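Local coordinates for type IV pilus secretin PilQ family protein (Vibrio cholerae, PDB 6W6M), which forms the fourteen-subunit outer-membrane secretin channel of the type IV competence pilus, through which the pilus fibre probably passes during natural DNA uptake, at residues A269-E274 with G284-D289; V321-R326 with L476-S481; G343-N348 with I357-W362; A393-K398 with G402-L407. All blocks are in the same frame, centred on the assembly; numbering follows the deposited sequence.

Interaction 1. Residues A269-E274 with G284-D289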
loop_
_atom_site.group_PDB
_atom_site.type_symbol
_atom_site.label_atom_id
_atom_site.label_comp_id
_atom_site.label_asym_id
_atom_site.label_seq_id
_atom_site.Cartn_x
_atom_site.Cartn_y
_atom_site.Cartn_z
ATOM N N ALA A 269 16.812 -3.921 -40.965
ATOM C CA ALA A 269 15.835 -3.078 -40.285
ATOM C C ALA A 269 15.316 -1.983 -41.206
ATOM O O ALA A 269 14.203 -1.483 -41.019
ATOM C CB ALA A 269 16.440 -2.475 -39.022
ATOM N N MET A 270 16.112 -1.583 -42.192
ATOM C CA MET A 270 15.634 -0.573 -43.128
ATOM C C MET A 270 14.743 -1.160 -44.217
ATOM O O MET A 270 13.718 -0.562 -44.555
ATOM C CB MET A 270 16.815 0.155 -43.763
ATOM C CG MET A 270 16.433 1.012 -44.939
ATOM S SD MET A 270 17.837 1.900 -45.610
ATOM C CE MET A 270 19.122 0.671 -45.430
ATOM N N ILE A 271 15.089 -2.331 -44.754
ATOM C CA ILE A 271 14.325 -2.889 -45.868
ATOM C C ILE A 271 13.004 -3.463 -45.378
ATOM O O ILE A 271 11.952 -3.239 -45.981
ATOM C CB ILE A 271 15.155 -3.944 -46.615
ATOM C CG1 ILE A 271 16.182 -3.273 -47.520
ATOM C CG2 ILE A 271 14.261 -4.847 -47.412
ATOM C CD1 ILE A 271 15.583 -2.335 -48.515
ATOM N N GLY A 272 13.031 -4.205 -44.282
ATOM C CA GLY A 272 11.800 -4.701 -43.702
ATOM C C GLY A 272 11.315 -3.802 -42.587
ATOM O O GLY A 272 11.104 -2.605 -42.797
ATOM N N GLY A 273 11.133 -4.360 -41.397
ATOM C CA GLY A 273 10.873 -3.534 -40.235
ATOM C C GLY A 273 9.484 -3.647 -39.648
ATOM O O GLY A 273 8.798 -4.657 -39.833
ATOM N N GLU A 274 9.064 -2.604 -38.936
ATOM C CA GLU A 274 7.795 -2.634 -38.226
ATOM C C GLU A 274 6.624 -2.506 -39.193
ATOM O O GLU A 274 6.556 -1.568 -39.992
ATOM C CB GLU A 274 7.738 -1.508 -37.195
ATOM C CG GLU A 274 8.897 -1.490 -36.215
ATOM C CD GLU A 274 8.727 -0.430 -35.143
ATOM O OE1 GLU A 274 7.676 0.247 -35.138
ATOM O OE2 GLU A 274 9.641 -0.274 -34.302
ATOM N N GLY A 284 6.626 -11.923 -48.405
ATOM C CA GLY A 284 7.874 -12.428 -47.798
ATOM C C GLY A 284 8.444 -11.351 -46.890
ATOM O O GLY A 284 7.679 -10.453 -46.486
ATOM N N SER A 285 9.742 -11.438 -46.584
ATOM C CA SER A 285 10.381 -11.657 -45.258
ATOM C C SER A 285 11.907 -11.631 -45.404
ATOM O O SER A 285 12.422 -12.259 -46.350
ATOM C CB SER A 285 9.909 -12.948 -44.639
ATOM O OG SER A 285 10.321 -14.062 -45.417
ATOM N N ILE A 286 12.592 -10.929 -44.495
ATOM C CA ILE A 286 14.082 -10.977 -44.410
ATOM C C ILE A 286 14.474 -11.692 -43.112
ATOM O O ILE A 286 13.718 -11.585 -42.128
ATOM C CB ILE A 286 14.676 -9.557 -44.476
ATOM C CG1 ILE A 286 13.652 -8.498 -44.059
ATOM C CG2 ILE A 286 15.248 -9.275 -45.855
ATOM C CD1 ILE A 286 14.151 -7.080 -44.193
ATOM N N SER A 287 15.617 -12.386 -43.119
ATOM C CA SER A 287 16.252 -12.832 -41.886
ATOM C C SER A 287 17.731 -12.484 -41.923
ATOM O O SER A 287 18.323 -12.314 -42.990
ATOM C CB SER A 287 16.096 -14.341 -41.676
ATOM O OG SER A 287 14.744 -14.701 -41.504
ATOM N N ILE A 288 18.331 -12.404 -40.744
ATOM C CA ILE A 288 19.737 -12.048 -40.605
ATOM C C ILE A 288 20.535 -13.281 -40.217
ATOM O O ILE A 288 20.090 -14.115 -39.423
ATOM C CB ILE A 288 19.926 -10.924 -39.566
ATOM C CG1 ILE A 288 19.265 -9.641 -40.045
ATOM C CG2 ILE A 288 21.390 -10.665 -39.314
ATOM C CD1 ILE A 288 17.922 -9.400 -39.421
ATOM N N ASP A 289 21.736 -13.393 -40.779
ATOM C CA ASP A 289 22.738 -14.365 -40.351
ATOM C C ASP A 289 23.964 -13.562 -39.933
ATOM O O ASP A 289 24.703 -13.050 -40.783
ATOM C CB ASP A 289 23.060 -15.348 -41.461
ATOM C CG ASP A 289 24.067 -16.374 -41.047
ATOM O OD1 ASP A 289 23.769 -17.189 -40.150
ATOM O OD2 ASP A 289 25.165 -16.368 -41.629
#
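The end of helix 264-271 meets strand 285-289 in the secretin short domain, which in this family lies on the periplasmic side and in which a three-stranded antiparallel sheet carries helices on one face. Ile-286 makes the contact almost alone: the bond to its CB is directed at the helix end, and its CD1 is the atom that arrives. On the helix, CD1 meets the CG2 branch of Ile-271 at 3.9 Å. The two isoleucine side chains cross at about a right angle, so one methyl branch is touched and the longer arm of Ile-271 goes elsewhere. That division follows from the torsion of Ile-271: CG1 lies anti to the carbonyl carbon (chi1 -77°), which leaves CG2 nearest the strand and lets CG1 and CD1 lead away. Past the last helical residue, CD1 of Ile-286 also comes up against the backbone N and CA of Gly-272. Having no side chain, glycine allows this close approach, though the detail is uncertain at this resolution. Gly-272 is the first residue to leave helical angles, and Gly-273 follows with a positive phi of 112°, which glycine tolerates far better than other residues. Beside Ile-286, Ile-297 of the central strand 294-299 touches it, while Ile-271 also touches Ile-311 of helix 303-314. At the domain's borders, Ser-285 packs on Val-277 of one neighbouring subunit and Met-270 on Asp-289 of another. The order strand, helix, strand, strand, helix, with aliphatic residues sealing helix against sheet, is that of the KH-like ring-building domains of secretins.

Interaction 2. Residues V321-R326 with L476-S481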
loop_
_atom_site.group_PDB
_atom_site.type_symbol
_atom_site.label_atom_id
_atom_site.label_comp_id
_atom_site.label_asym_id
_atom_site.label_seq_id
_atom_site.Cartn_x
_atom_site.Cartn_y
_atom_site.Cartn_z
ATOM N N VAL A 321 36.691 11.622 -40.283
ATOM C CA VAL A 321 36.935 13.006 -39.905
ATOM C C VAL A 321 37.733 13.031 -38.612
ATOM O O VAL A 321 37.566 12.167 -37.747
ATOM C CB VAL A 321 35.617 13.792 -39.747
ATOM C CG1 VAL A 321 35.881 15.177 -39.241
ATOM C CG2 VAL A 321 34.893 13.862 -41.052
ATOM N N GLN A 322 38.587 14.039 -38.486
ATOM C CA GLN A 322 39.396 14.287 -37.306
ATOM C C GLN A 322 39.002 15.628 -36.712
ATOM O O GLN A 322 39.063 16.645 -37.399
ATOM C CB GLN A 322 40.872 14.282 -37.682
ATOM C CG GLN A 322 41.820 14.541 -36.545
ATOM C CD GLN A 322 43.237 14.705 -37.026
ATOM O OE1 GLN A 322 43.591 14.239 -38.110
ATOM N NE2 GLN A 322 44.058 15.379 -36.231
ATOM N N ILE A 323 38.605 15.636 -35.443
ATOM C CA ILE A 323 38.100 16.840 -34.788
ATOM C C ILE A 323 38.996 17.197 -33.610
ATOM O O ILE A 323 39.383 16.329 -32.823
ATOM C CB ILE A 323 36.630 16.685 -34.332
ATOM C CG1 ILE A 323 35.703 16.522 -35.534
ATOM C CG2 ILE A 323 36.172 17.892 -33.546
ATOM C CD1 ILE A 323 35.309 15.111 -35.805
ATOM N N GLU A 324 39.373 18.467 -33.521
ATOM C CA GLU A 324 40.237 18.918 -32.443
ATOM C C GLU A 324 39.782 20.218 -31.799
ATOM O O GLU A 324 39.733 21.260 -32.438
ATOM C CB GLU A 324 41.676 19.070 -32.930
ATOM C CG GLU A 324 42.634 19.470 -31.824
ATOM C CD GLU A 324 44.063 19.571 -32.299
ATOM O OE1 GLU A 324 44.302 19.366 -33.505
ATOM O OE2 GLU A 324 44.946 19.858 -31.464
ATOM N N ALA A 325 39.458 20.137 -30.517
ATOM C CA ALA A 325 39.027 21.288 -29.737
ATOM C C ALA A 325 40.208 21.897 -28.994
ATOM O O ALA A 325 41.218 21.247 -28.750
ATOM C CB ALA A 325 37.917 20.899 -28.760
ATOM N N ARG A 326 40.077 23.170 -28.637
ATOM C CA ARG A 326 41.156 23.858 -27.936
ATOM C C ARG A 326 40.586 24.880 -26.967
ATOM O O ARG A 326 39.909 25.815 -27.386
ATOM C CB ARG A 326 42.094 24.544 -28.922
ATOM C CG ARG A 326 43.448 24.801 -28.367
ATOM C CD ARG A 326 44.224 25.736 -29.238
ATOM N NE ARG A 326 45.626 25.771 -28.846
ATOM C CZ ARG A 326 46.370 26.868 -28.842
ATOM N NH1 ARG A 326 45.839 28.028 -29.198
ATOM N NH2 ARG A 326 47.639 26.811 -28.466
ATOM N N LEU A 476 31.810 21.112 -43.274
ATOM C CA LEU A 476 31.314 20.239 -42.223
ATOM C C LEU A 476 30.232 20.937 -41.414
ATOM O O LEU A 476 30.302 22.142 -41.165
ATOM C CB LEU A 476 32.436 19.822 -41.269
ATOM C CG LEU A 476 33.490 18.760 -41.572
ATOM C CD1 LEU A 476 32.842 17.465 -41.941
ATOM C CD2 LEU A 476 34.462 19.205 -42.630
ATOM N N VAL A 477 29.239 20.167 -40.992
ATOM C CA VAL A 477 28.251 20.599 -40.010
ATOM C C VAL A 477 28.534 19.789 -38.754
ATOM O O VAL A 477 28.487 18.557 -38.783
ATOM C CB VAL A 477 26.810 20.394 -40.488
ATOM C CG1 VAL A 477 25.844 20.743 -39.388
ATOM C CG2 VAL A 477 26.527 21.217 -41.711
ATOM N N LEU A 478 28.836 20.463 -37.649
ATOM C CA LEU A 478 29.219 19.791 -36.414
ATOM C C LEU A 478 28.187 20.027 -35.323
ATOM O O LEU A 478 27.834 21.178 -35.046
ATOM C CB LEU A 478 30.589 20.271 -35.941
ATOM C CG LEU A 478 31.825 19.976 -36.793
ATOM C CD1 LEU A 478 33.023 20.663 -36.211
ATOM C CD2 LEU A 478 32.087 18.502 -36.913
ATOM N N ASP A 479 27.725 18.942 -34.694
ATOM C CA ASP A 479 26.956 19.027 -33.421
ATOM C C ASP A 479 27.902 18.827 -32.232
ATOM O O ASP A 479 28.391 17.700 -32.055
ATOM C CB ASP A 479 25.832 17.988 -33.380
ATOM C CG ASP A 479 24.628 18.356 -34.230
ATOM O OD1 ASP A 479 24.476 19.553 -34.543
ATOM O OD2 ASP A 479 23.853 17.441 -34.569
ATOM N N LEU A 480 28.127 19.881 -31.443
ATOM C CA LEU A 480 29.335 19.989 -30.581
ATOM C C LEU A 480 28.902 20.069 -29.113
ATOM O O LEU A 480 27.989 20.856 -28.812
ATOM C CB LEU A 480 30.113 21.246 -30.980
ATOM C CG LEU A 480 30.701 21.238 -32.388
ATOM C CD1 LEU A 480 31.318 22.587 -32.719
ATOM C CD2 LEU A 480 31.730 20.130 -32.537
ATOM N N SER A 481 29.545 19.288 -28.242
ATOM C CA SER A 481 29.558 19.581 -26.784
ATOM C C SER A 481 31.000 19.551 -26.269
ATOM O O SER A 481 31.672 18.531 -26.471
ATOM C CB SER A 481 28.696 18.603 -26.034
ATOM O OG SER A 481 27.640 19.272 -25.365
#
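Leu-476 faces Val-321 across the gap between two sheets, with its CD1 4.2 Å from the CG2 of the valine. Its second torsion (chi2 -55°) folds CD1 back rather than extending it from CA, and this is the methyl group that reaches across. Both residues also rest on Ile-470 of strand 456-471, which makes the join a three-way aliphatic cluster. At Val-477 the chain turns its side chain to the other face, where it lies against Gln-509 of strand 496-513. Leu-478 comes back to the interior and repeats the pattern one pair further on: its CD2 stands 4.3 Å from CG1 of Ile-323. Here the leucine is extended, with CD1 anti to CA (chi2 174°), and CD2 is the branch presented to the isoleucine. The two pairs are set with their CA atoms 9.4 Å apart for Val-321 and Leu-476 and 9.5 Å for Ile-323 and Leu-478, a spacing bridged by side chains alone, as in face-to-face packing of β-sheets. This is the double wall of a secretin: strand 320-347 belongs to the long-stranded outer barrel, and strand 475-493 to the four-stranded sheet of the inner gate region. Branched aliphatic residues suit it, being broad enough to fill the gap and having nothing polar to satisfy. Asp-479, pointing away from this interior, suits the polar side and packs on Lys-263 of a neighbouring subunit. The end of Leu-480 leans toward the interior, but its CD2 stops 5.1 Å from CG2 of Ile-323 and packs mainly within its own sheet, against Val-466, Thr-508 and Val-510.

Interaction 3. Residues G343-N348 with I357-W362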
loop_
_atom_site.group_PDB
_atom_site.type_symbol
_atom_site.label_atom_id
_atom_site.label_comp_id
_atom_site.label_asym_id
_atom_site.label_seq_id
_atom_site.Cartn_x
_atom_site.Cartn_y
_atom_site.Cartn_z
ATOM N N GLY A 343 50.865 57.133 17.448
ATOM C CA GLY A 343 50.336 57.500 18.749
ATOM C C GLY A 343 51.227 58.480 19.477
ATOM O O GLY A 343 52.426 58.582 19.199
ATOM N N VAL A 344 50.635 59.204 20.426
ATOM C CA VAL A 344 51.347 60.187 21.229
ATOM C C VAL A 344 50.920 60.037 22.682
ATOM O O VAL A 344 49.874 59.470 22.992
ATOM C CB VAL A 344 51.102 61.629 20.745
ATOM C CG1 VAL A 344 51.756 62.624 21.673
ATOM C CG2 VAL A 344 51.621 61.809 19.348
ATOM N N MET A 345 51.758 60.542 23.582
ATOM C CA MET A 345 51.459 60.448 25.010
ATOM C C MET A 345 52.291 61.485 25.739
ATOM O O MET A 345 53.518 61.392 25.732
ATOM C CB MET A 345 51.768 59.044 25.516
ATOM C CG MET A 345 51.438 58.798 26.953
ATOM S SD MET A 345 51.738 57.083 27.395
ATOM C CE MET A 345 50.304 56.279 26.707
ATOM N N SER A 346 51.651 62.468 26.360
ATOM C CA SER A 346 52.428 63.535 26.969
ATOM C C SER A 346 51.751 64.020 28.238
ATOM O O SER A 346 50.534 63.933 28.390
ATOM C CB SER A 346 52.625 64.695 25.997
ATOM O OG SER A 346 51.388 65.289 25.674
ATOM N N THR A 347 52.558 64.551 29.150
ATOM C CA THR A 347 52.059 65.100 30.403
ATOM C C THR A 347 52.794 66.402 30.691
ATOM O O THR A 347 53.885 66.641 30.173
ATOM C CB THR A 347 52.225 64.119 31.571
ATOM O OG1 THR A 347 53.607 63.796 31.723
ATOM C CG2 THR A 347 51.464 62.852 31.308
ATOM N N ASN A 348 52.178 67.252 31.500
ATOM C CA ASN A 348 52.715 68.577 31.759
ATOM C C ASN A 348 52.693 68.975 33.225
ATOM O O ASN A 348 53.282 69.999 33.578
ATOM C CB ASN A 348 51.936 69.621 30.945
ATOM C CG ASN A 348 52.606 70.970 30.934
ATOM O OD1 ASN A 348 53.831 71.068 30.999
ATOM N ND2 ASN A 348 51.808 72.025 30.837
ATOM N N ILE A 357 40.638 57.981 26.963
ATOM C CA ILE A 357 40.430 58.323 28.361
ATOM C C ILE A 357 41.152 57.352 29.288
ATOM O O ILE A 357 41.714 57.755 30.306
ATOM C CB ILE A 357 38.914 58.381 28.654
ATOM C CG1 ILE A 357 38.309 59.577 27.925
ATOM C CG2 ILE A 357 38.633 58.454 30.134
ATOM C CD1 ILE A 357 36.968 59.962 28.412
ATOM N N GLU A 358 41.177 56.071 28.930
ATOM C CA GLU A 358 41.929 55.103 29.716
ATOM C C GLU A 358 43.428 55.370 29.634
ATOM O O GLU A 358 44.178 55.072 30.572
ATOM C CB GLU A 358 41.600 53.688 29.248
ATOM C CG GLU A 358 40.154 53.268 29.508
ATOM C CD GLU A 358 39.167 53.862 28.515
ATOM O OE1 GLU A 358 39.556 54.113 27.358
ATOM O OE2 GLU A 358 38.000 54.084 28.893
ATOM N N SER A 359 43.882 55.949 28.525
ATOM C CA SER A 359 45.281 56.334 28.414
ATOM C C SER A 359 45.633 57.418 29.422
ATOM O O SER A 359 46.623 57.298 30.149
ATOM C CB SER A 359 45.579 56.801 26.992
ATOM O OG SER A 359 46.939 57.156 26.829
ATOM N N ASN A 360 44.828 58.479 29.492
ATOM C CA ASN A 360 45.104 59.553 30.439
ATOM C C ASN A 360 44.943 59.082 31.877
ATOM O O ASN A 360 45.614 59.589 32.780
ATOM C CB ASN A 360 44.193 60.747 30.173
ATOM C CG ASN A 360 44.534 61.468 28.897
ATOM O OD1 ASN A 360 45.612 61.298 28.343
ATOM N ND2 ASN A 360 43.614 62.288 28.427
ATOM N N LEU A 361 44.044 58.133 32.121
ATOM C CA LEU A 361 43.907 57.624 33.481
ATOM C C LEU A 361 45.068 56.710 33.848
ATOM O O LEU A 361 45.348 56.502 35.032
ATOM C CB LEU A 361 42.573 56.900 33.647
ATOM C CG LEU A 361 41.316 57.755 33.492
ATOM C CD1 LEU A 361 40.081 56.909 33.679
ATOM C CD2 LEU A 361 41.321 58.898 34.473
ATOM N N TRP A 362 45.750 56.139 32.853
ATOM C CA TRP A 362 46.900 55.294 33.160
ATOM C C TRP A 362 48.141 56.119 33.465
ATOM O O TRP A 362 48.893 55.791 34.386
ATOM C CB TRP A 362 47.187 54.337 32.012
ATOM C CG TRP A 362 48.408 53.509 32.237
ATOM C CD1 TRP A 362 48.472 52.299 32.856
ATOM C CD2 TRP A 362 49.745 53.827 31.843
ATOM N NE1 TRP A 362 49.763 51.841 32.867
ATOM C CE2 TRP A 362 50.565 52.763 32.253
ATOM C CE3 TRP A 362 50.328 54.909 31.181
ATOM C CZ2 TRP A 362 51.937 52.748 32.024
ATOM C CZ3 TRP A 362 51.686 54.892 30.955
ATOM C CH2 TRP A 362 52.476 53.820 31.374
#
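One methionine reaches from the strand to the helix, putting its sulfur beside an indole and its terminal methyl against a serine hydroxyl. Met-345 leaves the strand with CG anti to the backbone N (chi1 -177°), stays extended through chi2, and bends only at chi3, so SD and CE address two different residues. CE lies 3.5 Å from OG of Ser-359, a van der Waals contact that the small serine side chain permits. SD approaches the six-membered ring of Trp-362 from an oblique direction, 4.2 Å from CZ3 and 5.4 Å from the ring centroid; the line from centroid to sulfur makes 67° with the ring normal. The two side chains cross at about a right angle. Ser-359 and Trp-362 are three residues apart and so project from neighbouring positions on the helix, whose turn is held by Trp-362 N donating to Glu-358 O at 3.0 Å. A long, flexible, unbranched side chain suits such a reach. Phe-377 also packs on Met-345, and Phe-372 meets the indole edge-to-face. On the helix, Asn-360 ND2 bonds to Ala-393 O of a neighbouring subunit. A Met-aromatic contact between a short helix and the end of a long barrel strand is consistent with the helical loop near the outer-membrane end of secretin barrels.

Interaction 4. Residues A393-K398 with G402-L407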
loop_
_atom_site.group_PDB
_atom_site.type_symbol
_atom_site.label_atom_id
_atom_site.label_comp_id
_atom_site.label_asym_id
_atom_site.label_seq_id
_atom_site.Cartn_x
_atom_site.Cartn_y
_atom_site.Cartn_z
ATOM N N ALA A 393 59.097 51.278 11.850
ATOM C CA ALA A 393 58.619 52.109 12.946
ATOM C C ALA A 393 59.629 52.906 13.759
ATOM O O ALA A 393 60.661 52.380 14.174
ATOM C CB ALA A 393 57.825 51.229 13.899
ATOM N N PHE A 394 59.329 54.181 13.971
ATOM C CA PHE A 394 60.213 55.132 14.625
ATOM C C PHE A 394 59.606 55.579 15.948
ATOM O O PHE A 394 58.386 55.580 16.130
ATOM C CB PHE A 394 60.468 56.352 13.743
ATOM C CG PHE A 394 60.920 56.016 12.352
ATOM C CD1 PHE A 394 60.029 56.043 11.294
ATOM C CD2 PHE A 394 62.237 55.681 12.099
ATOM C CE1 PHE A 394 60.442 55.742 10.017
ATOM C CE2 PHE A 394 62.652 55.379 10.822
ATOM C CZ PHE A 394 61.754 55.410 9.782
ATOM N N GLN A 395 60.474 55.984 16.871
ATOM C CA GLN A 395 60.046 56.295 18.227
ATOM C C GLN A 395 60.848 57.464 18.778
ATOM O O GLN A 395 61.977 57.708 18.353
ATOM C CB GLN A 395 60.205 55.082 19.139
ATOM C CG GLN A 395 59.556 55.235 20.481
ATOM C CD GLN A 395 59.874 54.095 21.401
ATOM O OE1 GLN A 395 61.011 53.653 21.485
ATOM N NE2 GLN A 395 58.869 53.602 22.095
ATOM N N VAL A 396 60.240 58.203 19.700
ATOM C CA VAL A 396 60.928 59.202 20.511
ATOM C C VAL A 396 60.377 59.096 21.924
ATOM O O VAL A 396 59.229 59.479 22.172
ATOM C CB VAL A 396 60.743 60.626 19.972
ATOM C CG1 VAL A 396 61.206 61.624 20.997
ATOM C CG2 VAL A 396 61.519 60.813 18.696
ATOM N N ALA A 397 61.179 58.567 22.840
ATOM C CA ALA A 397 60.737 58.331 24.206
ATOM C C ALA A 397 61.699 59.002 25.166
ATOM O O ALA A 397 62.881 58.654 25.193
ATOM C CB ALA A 397 60.655 56.834 24.515
ATOM N N LYS A 398 61.197 59.947 25.957
ATOM C CA LYS A 398 61.997 60.621 26.969
ATOM C C LYS A 398 61.885 59.959 28.332
ATOM O O LYS A 398 62.899 59.565 28.911
ATOM C CB LYS A 398 61.591 62.094 27.090
ATOM C CG LYS A 398 61.583 62.863 25.789
ATOM C CD LYS A 398 62.955 63.344 25.391
ATOM C CE LYS A 398 62.858 64.257 24.174
ATOM N NZ LYS A 398 64.189 64.613 23.611
ATOM N N GLY A 402 58.268 62.750 30.317
ATOM C CA GLY A 402 57.090 61.933 30.089
ATOM C C GLY A 402 56.759 61.691 28.632
ATOM O O GLY A 402 56.164 60.653 28.312
ATOM N N THR A 403 57.144 62.597 27.736
ATOM C CA THR A 403 56.707 62.540 26.349
ATOM C C THR A 403 57.105 61.227 25.685
ATOM O O THR A 403 58.199 60.704 25.897
ATOM C CB THR A 403 57.297 63.716 25.576
ATOM O OG1 THR A 403 56.830 64.940 26.154
ATOM C CG2 THR A 403 56.897 63.665 24.111
ATOM N N LEU A 404 56.195 60.696 24.869
ATOM C CA LEU A 404 56.443 59.522 24.042
ATOM C C LEU A 404 55.694 59.704 22.733
ATOM O O LEU A 404 54.562 60.191 22.732
ATOM C CB LEU A 404 55.987 58.239 24.746
ATOM C CG LEU A 404 56.335 56.894 24.113
ATOM C CD1 LEU A 404 56.563 55.861 25.186
ATOM C CD2 LEU A 404 55.249 56.417 23.199
ATOM N N LEU A 405 56.329 59.323 21.627
ATOM C CA LEU A 405 55.617 59.353 20.356
ATOM C C LEU A 405 56.117 58.243 19.442
ATOM O O LEU A 405 57.325 58.035 19.314
ATOM C CB LEU A 405 55.744 60.719 19.677
ATOM C CG LEU A 405 54.946 61.066 18.429
ATOM C CD1 LEU A 405 54.588 62.547 18.406
ATOM C CD2 LEU A 405 55.744 60.688 17.193
ATOM N N ASP A 406 55.173 57.544 18.805
ATOM C CA ASP A 406 55.444 56.395 17.947
ATOM C C ASP A 406 54.814 56.585 16.574
ATOM O O ASP A 406 53.700 57.107 16.462
ATOM C CB ASP A 406 54.882 55.122 18.555
ATOM C CG ASP A 406 55.643 54.668 19.762
ATOM O OD1 ASP A 406 56.325 55.501 20.382
ATOM O OD2 ASP A 406 55.573 53.471 20.084
ATOM N N LEU A 407 55.505 56.103 15.534
ATOM C CA LEU A 407 54.993 56.184 14.169
ATOM C C LEU A 407 55.442 54.984 13.351
ATOM O O LEU A 407 56.641 54.794 13.163
ATOM C CB LEU A 407 55.462 57.469 13.485
ATOM C CG LEU A 407 55.073 57.681 12.020
ATOM C CD1 LEU A 407 53.577 57.774 11.862
ATOM C CD2 LEU A 407 55.720 58.928 11.471
#
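Gln-395 and Asp-406 form a non-hydrogen-bonded pair in the β-hairpin of strands 390-397 and 404-429, and their side chains lie alongside one another, pointing the same way. Starting from CB of Gln-395, the first neighbours are Asp-406 OD1 and the carbonyl O of Leu-405, each 4.1 Å away. CG, anti to the backbone N (chi1 -169°), comes nearest to the acid, with Asp-406 OD1 as its closest neighbour, and also meets Leu-405 O at 3.8 Å. The amide carbon CD is 4.0 Å from OD1, and at the tip NE2 is 3.6 Å from the same oxygen, too far to count as a hydrogen bond; amide and carboxylate planes stand 66° apart. Glutamine suits this place because its CB and CG can pack along the partner strand while the polar amide ends beside the carboxylate on a buried face. Next along the same face, Ala-397 CB meets Leu-404 CD1. The opposite face carries Phe-394, Val-396, Leu-405 and Leu-407, an apolar set partly on the surface, consistent with the membrane-facing side of a barrel. Paired backbone bonds join Phe-394 with Leu-407 and Val-396 with Leu-405. A neighbouring subunit extends the sheet by pairing with Ala-393, Phe-394 and Gln-395. At the turn, Gly-402 takes a positive phi suited to glycine, and Lys-398 N donates to Thr-403 O over 3.1 Å, nearly straight at 173°.

How the interactions relate
From the N terminus, interaction 1 closes a short loop within the secretin short domain, on the periplasmic side in this family, before the barrel begins. Strand 320-347 then enters interaction 2 near its start and interaction 3 near its end, with centres about 76 Å apart. Interaction 2 closes the longest loop, joining the outer barrel to the inner gate sheet 150 residues later, and interactions 3 and 4 both fall within that loop, one after the other. They sit at the far end of the barrel, centres about 13 Å apart, and touch: Met-345 O and Leu-404 N lie 2.9 Å apart, a probable hydrogen bond that places the end of strand 320-347 and the hairpin side by side in one sheet.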